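Local coordinates for telomerase reverse transcriptase (Candida albicans SC5314, PDB 6ZDQ), which probably extends chromosome ends as the reverse transcriptase of telomerase, copying a template within the enzyme's RNA component into telomeric DNA repeats, at residues F358-Y372 and T414-E426. Residues are numbered along the deposited sequence; the frame is centred on the assembly and turned at random.
Sequences FENQDNKTSYYVRYY and TKTIALQKGNILE
Lys421, at the start of a helix, runs along Phe358, Asp362 and Asn363. Its CG stands anti to the backbone N (chi1 167°), and the rest is extended. CB meets Asn363 O at 3.2 Å. CG passes between that oxygen and Phe358 CB. CD sits 3.3 Å from Asp362 O, and CE packs on Phe358 CB. At the tip, NZ donates to Phe358 O at 3.2 Å, from well above the carbonyl plane. A weak bond from NZ reaches Asn363 OD1. The Phe358 ring runs on to Ile424 and Leu425. The side chains of Ile424 and Tyr367 cross at about a right angle, with Ile424 CD1 3.9 Å from Tyr367 CD1.

Strands 367-369 and 417-419 form a two-stranded antiparallel ribbon. Val369 and Ile417 exchange two nearly straight backbone bonds, and Val369 CG1 lies 3.7 Å from Ile417 CB. Leu419 N bonds to Tyr367 O; the return bond from Tyr367 N is weak. On the face opposite Val369 and Ile417, Ala418 CB touches Tyr368 CE1 at 3.8 Å. Helix 263-296 packs against Val369, Ile417 and Ile424.

Both segments fall in the reverse transcriptase region. The ribbon pairs the ends of a long insertion between motifs A and B', consistent with the insertion in fingers domain of telomerases. The Lys421 amine, probably protonated, meets neutral oxygens across this contact, so the attraction is charge to dipole and not a salt bridge.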
ATOM      1  N   PHE A 358       3.631 -32.242   0.125  1.00122.26           N
ATOM      2  CA  PHE A 358       3.320 -33.161  -0.962  1.00123.70           C
ATOM      3  C   PHE A 358       3.847 -34.570  -0.713  1.00144.07           C
ATOM      4  O   PHE A 358       3.776 -35.414  -1.615  1.00122.29           O
ATOM      5  CB  PHE A 358       3.872 -32.621  -2.285  1.00121.53           C
ATOM      6  CG  PHE A 358       3.359 -31.257  -2.644  1.00122.94           C
ATOM      7  CD1 PHE A 358       2.180 -31.112  -3.356  1.00121.38           C
ATOM      8  CD2 PHE A 358       4.055 -30.117  -2.270  1.00152.40           C
ATOM      9  CE1 PHE A 358       1.703 -29.857  -3.690  1.00127.47           C
ATOM     10  CE2 PHE A 358       3.585 -28.858  -2.600  1.00121.61           C
ATOM     11  CZ  PHE A 358       2.407 -28.728  -3.310  1.00139.55           C
ATOM     12  N   GLU A 359       4.376 -34.849   0.482  1.00148.00           N
ATOM     13  CA  GLU A 359       4.885 -36.188   0.760  1.00147.50           C
ATOM     14  C   GLU A 359       3.755 -37.197   0.922  1.00145.26           C
ATOM     15  O   GLU A 359       3.947 -38.388   0.655  1.00130.87           O
ATOM     16  CB  GLU A 359       5.771 -36.171   2.008  1.00123.48           C
ATOM     17  CG  GLU A 359       5.043 -35.822   3.297  1.00124.57           C
ATOM     18  CD  GLU A 359       5.948 -35.882   4.513  1.00158.76           C
ATOM     19  OE1 GLU A 359       7.155 -36.160   4.347  1.00153.38           O
ATOM     20  OE2 GLU A 359       5.452 -35.651   5.637  1.00159.86           O
ATOM     21  N   ASN A 360       2.578 -36.744   1.363  1.00149.64           N
ATOM     22  CA  ASN A 360       1.442 -37.650   1.507  1.00161.82           C
ATOM     23  C   ASN A 360       0.967 -38.162   0.151  1.00156.28           C
ATOM     24  O   ASN A 360       0.567 -39.325   0.026  1.00151.48           O
ATOM     25  CB  ASN A 360       0.301 -36.950   2.246  1.00162.03           C
ATOM     26  CG  ASN A 360       0.767 -36.247   3.509  1.00172.76           C
ATOM     27  OD1 ASN A 360       1.095 -35.060   3.487  1.00162.40           O
ATOM     28  ND2 ASN A 360       0.795 -36.978   4.618  1.00145.37           N
ATOM     29  N   GLN A 361       1.003 -37.311  -0.873  1.00175.42           N
ATOM     30  CA  GLN A 361       0.526 -37.666  -2.200  1.00169.34           C
ATOM     31  C   GLN A 361       1.662 -38.246  -3.043  1.00168.49           C
ATOM     32  O   GLN A 361       2.822 -38.297  -2.627  1.00165.26           O
ATOM     33  CB  GLN A 361      -0.101 -36.449  -2.883  1.00175.73           C
ATOM     34  CG  GLN A 361      -1.336 -35.893  -2.181  1.00171.85           C
ATOM     35  CD  GLN A 361      -0.998 -34.989  -1.009  1.00157.47           C
ATOM     36  OE1 GLN A 361       0.082 -34.400  -0.954  1.00159.83           O
ATOM     37  NE2 GLN A 361      -1.922 -34.879  -0.062  1.00155.67           N
ATOM     38  N   ASP A 362       1.321 -38.697  -4.248  1.00185.80           N
ATOM     39  CA  ASP A 362       2.292 -39.300  -5.149  1.00187.49           C
ATOM     40  C   ASP A 362       3.116 -38.221  -5.850  1.00185.13           C
ATOM     41  O   ASP A 362       2.930 -37.019  -5.645  1.00192.11           O
ATOM     42  CB  ASP A 362       1.587 -40.200  -6.161  1.00179.19           C
ATOM     43  CG  ASP A 362       1.034 -41.461  -5.531  1.00189.50           C
ATOM     44  OD1 ASP A 362       1.706 -42.029  -4.645  1.00180.33           O
ATOM     45  OD2 ASP A 362      -0.074 -41.887  -5.921  1.00206.56           O
ATOM     46  N   ASN A 363       4.051 -38.667  -6.694  1.00189.64           N
ATOM     47  CA  ASN A 363       4.945 -37.735  -7.372  1.00182.14           C
ATOM     48  C   ASN A 363       4.232 -36.952  -8.468  1.00179.15           C
ATOM     49  O   ASN A 363       4.602 -35.805  -8.745  1.00170.87           O
ATOM     50  CB  ASN A 363       6.144 -38.486  -7.948  1.00187.23           C
ATOM     51  CG  ASN A 363       7.029 -39.078  -6.869  1.00185.21           C
ATOM     52  OD1 ASN A 363       7.183 -38.501  -5.791  1.00182.10           O
ATOM     53  ND2 ASN A 363       7.615 -40.234  -7.152  1.00192.30           N
ATOM     54  N   LYS A 364       3.225 -37.544  -9.104  1.00170.39           N
ATOM     55  CA  LYS A 364       2.446 -36.874 -10.145  1.00157.17           C
ATOM     56  C   LYS A 364       0.987 -36.845  -9.693  1.00161.00           C
ATOM     57  O   LYS A 364       0.224 -37.786  -9.927  1.00188.16           O
ATOM     58  CB  LYS A 364       2.620 -37.565 -11.509  1.00160.56           C
ATOM     59  CG  LYS A 364       2.467 -39.079 -11.492  1.00163.31           C
ATOM     60  CD  LYS A 364       2.504 -39.644 -12.902  1.00158.39           C
ATOM     61  CE  LYS A 364       1.985 -41.073 -12.939  1.00167.03           C
ATOM     62  NZ  LYS A 364       0.554 -41.155 -12.533  1.00150.31           N
ATOM     63  N   THR A 365       0.601 -35.752  -9.038  1.00154.16           N
ATOM     64  CA  THR A 365      -0.757 -35.592  -8.535  1.00152.24           C
ATOM     65  C   THR A 365      -1.635 -34.746  -9.447  1.00152.88           C
ATOM     66  O   THR A 365      -2.857 -34.931  -9.453  1.00160.51           O
ATOM     67  CB  THR A 365      -0.733 -34.967  -7.134  1.00174.27           C
ATOM     68  OG1 THR A 365       0.344 -35.534  -6.378  1.00189.17           O
ATOM     69  CG2 THR A 365      -2.042 -35.238  -6.406  1.00165.47           C
ATOM     70  N   SER A 366      -1.039 -33.835 -10.219  1.00122.61           N
ATOM     71  CA  SER A 366      -1.753 -33.024 -11.208  1.00120.90           C
ATOM     72  C   SER A 366      -2.872 -32.201 -10.563  1.00120.89           C
ATOM     73  O   SER A 366      -4.058 -32.385 -10.841  1.00142.85           O
ATOM     74  CB  SER A 366      -2.296 -33.901 -12.343  1.00147.02           C
ATOM     75  OG  SER A 366      -2.981 -33.121 -13.306  1.00126.83           O
ATOM     76  N   TYR A 367      -2.470 -31.290  -9.679  1.00135.85           N
ATOM     77  CA  TYR A 367      -3.427 -30.380  -9.062  1.00124.17           C
ATOM     78  C   TYR A 367      -4.044 -29.463 -10.114  1.00121.13           C
ATOM     79  O   TYR A 367      -3.364 -29.001 -11.035  1.00123.99           O
ATOM     80  CB  TYR A 367      -2.744 -29.551  -7.971  1.00121.21           C
ATOM     81  CG  TYR A 367      -2.157 -30.375  -6.845  1.00121.23           C
ATOM     82  CD1 TYR A 367      -0.861 -30.868  -6.922  1.00121.01           C
ATOM     83  CD2 TYR A 367      -2.898 -30.660  -5.705  1.00136.14           C
ATOM     84  CE1 TYR A 367      -0.322 -31.624  -5.896  1.00135.14           C
ATOM     85  CE2 TYR A 367      -2.367 -31.415  -4.675  1.00128.62           C
ATOM     86  CZ  TYR A 367      -1.078 -31.894  -4.776  1.00131.27           C
ATOM     87  OH  TYR A 367      -0.546 -32.647  -3.753  1.00150.31           O
ATOM     88  N   TYR A 368      -5.342 -29.205  -9.976  1.00121.38           N
ATOM     89  CA  TYR A 368      -6.087 -28.373 -10.913  1.00121.56           C
ATOM     90  C   TYR A 368      -6.484 -27.070 -10.233  1.00125.56           C
ATOM     91  O   TYR A 368      -7.083 -27.084  -9.153  1.00137.46           O
ATOM     92  CB  TYR A 368      -7.328 -29.102 -11.431  1.00127.03           C
ATOM     93  CG  TYR A 368      -7.010 -30.375 -12.182  1.00124.39           C
ATOM     94  CD1 TYR A 368      -6.615 -30.339 -13.513  1.00121.21           C
ATOM     95  CD2 TYR A 368      -7.102 -31.613 -11.558  1.00121.31           C
ATOM     96  CE1 TYR A 368      -6.319 -31.499 -14.202  1.00129.91           C
ATOM     97  CE2 TYR A 368      -6.808 -32.779 -12.239  1.00121.30           C
ATOM     98  CZ  TYR A 368      -6.418 -32.717 -13.561  1.00132.74           C
ATOM     99  OH  TYR A 368      -6.125 -33.876 -14.243  1.00135.83           O
ATOM    100  N   VAL A 369      -6.147 -25.951 -10.868  1.00122.35           N
ATOM    101  CA  VAL A 369      -6.417 -24.623 -10.332  1.00128.42           C
ATOM    102  C   VAL A 369      -7.145 -23.806 -11.392  1.00123.55           C
ATOM    103  O   VAL A 369      -6.858 -23.920 -12.588  1.00123.27           O
ATOM    104  CB  VAL A 369      -5.114 -23.924  -9.886  1.00144.18           C
ATOM    105  CG1 VAL A 369      -4.105 -23.921 -11.019  1.00140.14           C
ATOM    106  CG2 VAL A 369      -5.386 -22.506  -9.390  1.00124.31           C
ATOM    107  N   ARG A 370      -8.102 -22.991 -10.947  1.00124.36           N
ATOM    108  CA  ARG A 370      -8.853 -22.101 -11.830  1.00125.00           C
ATOM    109  C   ARG A 370      -9.254 -20.899 -10.977  1.00127.66           C
ATOM    110  O   ARG A 370     -10.211 -20.978 -10.202  1.00126.62           O
ATOM    111  CB  ARG A 370     -10.064 -22.806 -12.426  1.00124.74           C
ATOM    112  CG  ARG A 370     -10.967 -21.927 -13.271  1.00125.47           C
ATOM    113  CD  ARG A 370     -12.281 -22.638 -13.541  1.00132.98           C
ATOM    114  NE  ARG A 370     -12.918 -23.061 -12.295  1.00167.70           N
ATOM    115  CZ  ARG A 370     -14.007 -23.819 -12.226  1.00142.73           C
ATOM    116  NH1 ARG A 370     -14.592 -24.251 -13.335  1.00138.43           N
ATOM    117  NH2 ARG A 370     -14.510 -24.149 -11.044  1.00125.49           N
ATOM    118  N   TYR A 371      -8.514 -19.804 -11.122  1.00135.08           N
ATOM    119  CA  TYR A 371      -8.621 -18.705 -10.173  1.00139.17           C
ATOM    120  C   TYR A 371      -9.922 -17.932 -10.349  1.00131.43           C
ATOM    121  O   TYR A 371     -10.378 -17.686 -11.470  1.00129.47           O
ATOM    122  CB  TYR A 371      -7.432 -17.756 -10.319  1.00128.72           C
ATOM    123  CG  TYR A 371      -7.478 -16.594  -9.354  1.00134.24           C
ATOM    124  CD1 TYR A 371      -7.056 -16.743  -8.040  1.00145.57           C
ATOM    125  CD2 TYR A 371      -7.954 -15.349  -9.753  1.00131.78           C
ATOM    126  CE1 TYR A 371      -7.100 -15.687  -7.152  1.00142.85           C
ATOM    127  CE2 TYR A 371      -8.003 -14.287  -8.869  1.00133.43           C
ATOM    128  CZ  TYR A 371      -7.575 -14.462  -7.570  1.00133.52           C
ATOM    129  OH  TYR A 371      -7.620 -13.408  -6.687  1.00163.78           O
ATOM    130  N   TYR A 372     -10.511 -17.543  -9.220  1.00130.32           N
ATOM    131  CA  TYR A 372     -11.644 -16.631  -9.173  1.00131.81           C
ATOM    132  C   TYR A 372     -11.495 -15.772  -7.929  1.00151.44           C
ATOM    133  O   TYR A 372     -11.246 -16.297  -6.840  1.00163.00           O
ATOM    134  CB  TYR A 372     -12.981 -17.383  -9.152  1.00151.32           C
ATOM    135  CG  TYR A 372     -13.395 -17.927 -10.501  1.00130.58           C
ATOM    136  CD1 TYR A 372     -14.001 -17.107 -11.444  1.00131.44           C
ATOM    137  CD2 TYR A 372     -13.181 -19.257 -10.830  1.00129.02           C
ATOM    138  CE1 TYR A 372     -14.379 -17.597 -12.678  1.00132.50           C
ATOM    139  CE2 TYR A 372     -13.557 -19.756 -12.061  1.00128.43           C
ATOM    140  CZ  TYR A 372     -14.155 -18.922 -12.981  1.00141.57           C
ATOM    141  OH  TYR A 372     -14.530 -19.418 -14.209  1.00130.56           O
ATOM    142  N   THR A 414     -10.576 -17.403 -19.106  1.00186.58           N
ATOM    143  CA  THR A 414     -10.312 -18.118 -17.862  1.00167.26           C
ATOM    144  C   THR A 414     -10.280 -19.615 -18.150  1.00162.32           C
ATOM    145  O   THR A 414     -11.276 -20.182 -18.612  1.00162.91           O
ATOM    146  CB  THR A 414     -11.371 -17.796 -16.808  1.00157.24           C
ATOM    147  OG1 THR A 414     -12.667 -18.158 -17.301  1.00162.20           O
ATOM    148  CG2 THR A 414     -11.360 -16.308 -16.477  1.00154.73           C
ATOM    149  N   LYS A 415      -9.141 -20.249 -17.879  1.00143.06           N
ATOM    150  CA  LYS A 415      -8.949 -21.662 -18.167  1.00124.96           C
ATOM    151  C   LYS A 415      -8.334 -22.361 -16.963  1.00128.77           C
ATOM    152  O   LYS A 415      -7.585 -21.760 -16.189  1.00130.64           O
ATOM    153  CB  LYS A 415      -8.058 -21.868 -19.402  1.00124.77           C
ATOM    154  CG  LYS A 415      -8.160 -23.258 -20.009  1.00159.53           C
ATOM    155  CD  LYS A 415      -9.556 -23.511 -20.562  1.00168.43           C
ATOM    156  CE  LYS A 415      -9.860 -24.997 -20.653  1.00123.53           C
ATOM    157  NZ  LYS A 415      -9.950 -25.617 -19.302  1.00133.52           N
ATOM    158  N   THR A 416      -8.664 -23.643 -16.812  1.00149.81           N
ATOM    159  CA  THR A 416      -8.132 -24.452 -15.724  1.00137.95           C
ATOM    160  C   THR A 416      -6.692 -24.856 -16.021  1.00135.99           C
ATOM    161  O   THR A 416      -6.386 -25.336 -17.118  1.00135.81           O
ATOM    162  CB  THR A 416      -8.993 -25.698 -15.514  1.00136.01           C
ATOM    163  OG1 THR A 416      -8.976 -26.496 -16.704  1.00147.23           O
ATOM    164  CG2 THR A 416     -10.428 -25.306 -15.197  1.00136.48           C
ATOM    165  N   ILE A 417      -5.812 -24.666 -15.041  1.00122.59           N
ATOM    166  CA  ILE A 417      -4.389 -24.960 -15.174  1.00139.01           C
ATOM    167  C   ILE A 417      -4.087 -26.241 -14.409  1.00121.72           C
ATOM    168  O   ILE A 417      -4.540 -26.414 -13.271  1.00121.72           O
ATOM    169  CB  ILE A 417      -3.522 -23.795 -14.662  1.00145.58           C
ATOM    170  CG1 ILE A 417      -3.839 -22.507 -15.426  1.00123.45           C
ATOM    171  CG2 ILE A 417      -2.043 -24.134 -14.776  1.00129.35           C
ATOM    172  CD1 ILE A 417      -3.510 -22.572 -16.903  1.00123.45           C
ATOM    173  N   ALA A 418      -3.326 -27.138 -15.033  1.00127.54           N
ATOM    174  CA  ALA A 418      -2.915 -28.398 -14.423  1.00127.28           C
ATOM    175  C   ALA A 418      -1.420 -28.331 -14.127  1.00131.72           C
ATOM    176  O   ALA A 418      -0.601 -28.272 -15.049  1.00136.41           O
ATOM    177  CB  ALA A 418      -3.242 -29.579 -15.335  1.00145.42           C
ATOM    178  N   LEU A 419      -1.070 -28.337 -12.842  1.00135.24           N
ATOM    179  CA  LEU A 419       0.316 -28.320 -12.396  1.00135.50           C
ATOM    180  C   LEU A 419       0.597 -29.571 -11.576  1.00120.59           C
ATOM    181  O   LEU A 419      -0.139 -29.877 -10.632  1.00120.63           O
ATOM    182  CB  LEU A 419       0.619 -27.064 -11.570  1.00120.98           C
ATOM    183  CG  LEU A 419       0.481 -25.717 -12.281  1.00121.39           C
ATOM    184  CD1 LEU A 419       0.834 -24.587 -11.332  1.00121.82           C
ATOM    185  CD2 LEU A 419       1.353 -25.665 -13.527  1.00129.52           C
ATOM    186  N   GLN A 420       1.654 -30.290 -11.938  1.00120.54           N
ATOM    187  CA  GLN A 420       2.056 -31.491 -11.224  1.00120.56           C
ATOM    188  C   GLN A 420       3.002 -31.150 -10.075  1.00131.38           C
ATOM    189  O   GLN A 420       3.589 -30.069 -10.021  1.00137.00           O
ATOM    190  CB  GLN A 420       2.718 -32.493 -12.171  1.00140.68           C
ATOM    191  CG  GLN A 420       1.732 -33.371 -12.930  1.00152.08           C
ATOM    192  CD  GLN A 420       2.384 -34.607 -13.521  1.00139.74           C
ATOM    193  OE1 GLN A 420       3.607 -34.741 -13.511  1.00155.41           O
ATOM    194  NE2 GLN A 420       1.568 -35.521 -14.033  1.00155.93           N
ATOM    195  N   LYS A 421       3.135 -32.102  -9.145  1.00141.07           N
ATOM    196  CA  LYS A 421       3.973 -31.893  -7.967  1.00139.37           C
ATOM    197  C   LYS A 421       5.415 -31.572  -8.349  1.00134.27           C
ATOM    198  O   LYS A 421       6.041 -30.689  -7.750  1.00120.45           O
ATOM    199  CB  LYS A 421       3.918 -33.129  -7.068  1.00125.96           C
ATOM    200  CG  LYS A 421       4.985 -33.164  -5.989  1.00141.12           C
ATOM    201  CD  LYS A 421       5.014 -34.512  -5.291  1.00135.07           C
ATOM    202  CE  LYS A 421       6.180 -34.608  -4.323  1.00143.51           C
ATOM    203  NZ  LYS A 421       6.226 -35.931  -3.643  1.00153.73           N
ATOM    204  N   GLY A 422       5.962 -32.287  -9.333  1.00143.48           N
ATOM    205  CA  GLY A 422       7.332 -32.029  -9.748  1.00135.02           C
ATOM    206  C   GLY A 422       7.547 -30.607 -10.231  1.00129.69           C
ATOM    207  O   GLY A 422       8.548 -29.970  -9.892  1.00137.30           O
ATOM    208  N   ASN A 423       6.617 -30.095 -11.039  1.00128.15           N
ATOM    209  CA  ASN A 423       6.737 -28.725 -11.532  1.00129.43           C
ATOM    210  C   ASN A 423       6.600 -27.713 -10.399  1.00131.45           C
ATOM    211  O   ASN A 423       7.321 -26.709 -10.368  1.00135.02           O
ATOM    212  CB  ASN A 423       5.692 -28.468 -12.615  1.00124.37           C
ATOM    213  CG  ASN A 423       5.634 -29.580 -13.643  1.00164.53           C
ATOM    214  OD1 ASN A 423       4.581 -30.179 -13.868  1.00157.65           O
ATOM    215  ND2 ASN A 423       6.770 -29.870 -14.268  1.00149.90           N
ATOM    216  N   ILE A 424       5.676 -27.958  -9.466  1.00125.07           N
ATOM    217  CA  ILE A 424       5.452 -27.026  -8.362  1.00120.79           C
ATOM    218  C   ILE A 424       6.710 -26.889  -7.512  1.00134.65           C
ATOM    219  O   ILE A 424       7.125 -25.778  -7.160  1.00129.62           O
ATOM    220  CB  ILE A 424       4.249 -27.478  -7.513  1.00120.84           C
ATOM    221  CG1 ILE A 424       2.967 -27.452  -8.346  1.00126.35           C
ATOM    222  CG2 ILE A 424       4.104 -26.599  -6.281  1.00121.25           C
ATOM    223  CD1 ILE A 424       1.790 -28.116  -7.670  1.00120.91           C
ATOM    224  N   LEU A 425       7.330 -28.016  -7.159  1.00129.72           N
ATOM    225  CA  LEU A 425       8.559 -27.959  -6.375  1.00120.64           C
ATOM    226  C   LEU A 425       9.699 -27.323  -7.160  1.00120.67           C
ATOM    227  O   LEU A 425      10.556 -26.655  -6.571  1.00138.68           O
ATOM    228  CB  LEU A 425       8.950 -29.358  -5.904  1.00120.54           C
ATOM    229  CG  LEU A 425       8.003 -29.999  -4.888  1.00133.64           C
ATOM    230  CD1 LEU A 425       8.465 -31.403  -4.532  1.00148.26           C
ATOM    231  CD2 LEU A 425       7.891 -29.134  -3.641  1.00120.90           C
ATOM    232  N   GLU A 426       9.729 -27.519  -8.480  1.00129.12           N
ATOM    233  CA  GLU A 426      10.796 -26.941  -9.289  1.00132.98           C
ATOM    234  C   GLU A 426      10.687 -25.422  -9.354  1.00137.17           C
ATOM    235  O   GLU A 426      11.695 -24.717  -9.237  1.00144.52           O
ATOM    236  CB  GLU A 426      10.772 -27.545 -10.694  1.00155.38           C
ATOM    237  CG  GLU A 426      11.793 -26.949 -11.652  1.00149.40           C
ATOM    238  CD  GLU A 426      13.193 -26.926 -11.072  1.00144.77           C
ATOM    239  OE1 GLU A 426      13.734 -25.819 -10.866  1.00144.28           O
ATOM    240  OE2 GLU A 426      13.752 -28.012 -10.816  1.00159.82           O
TER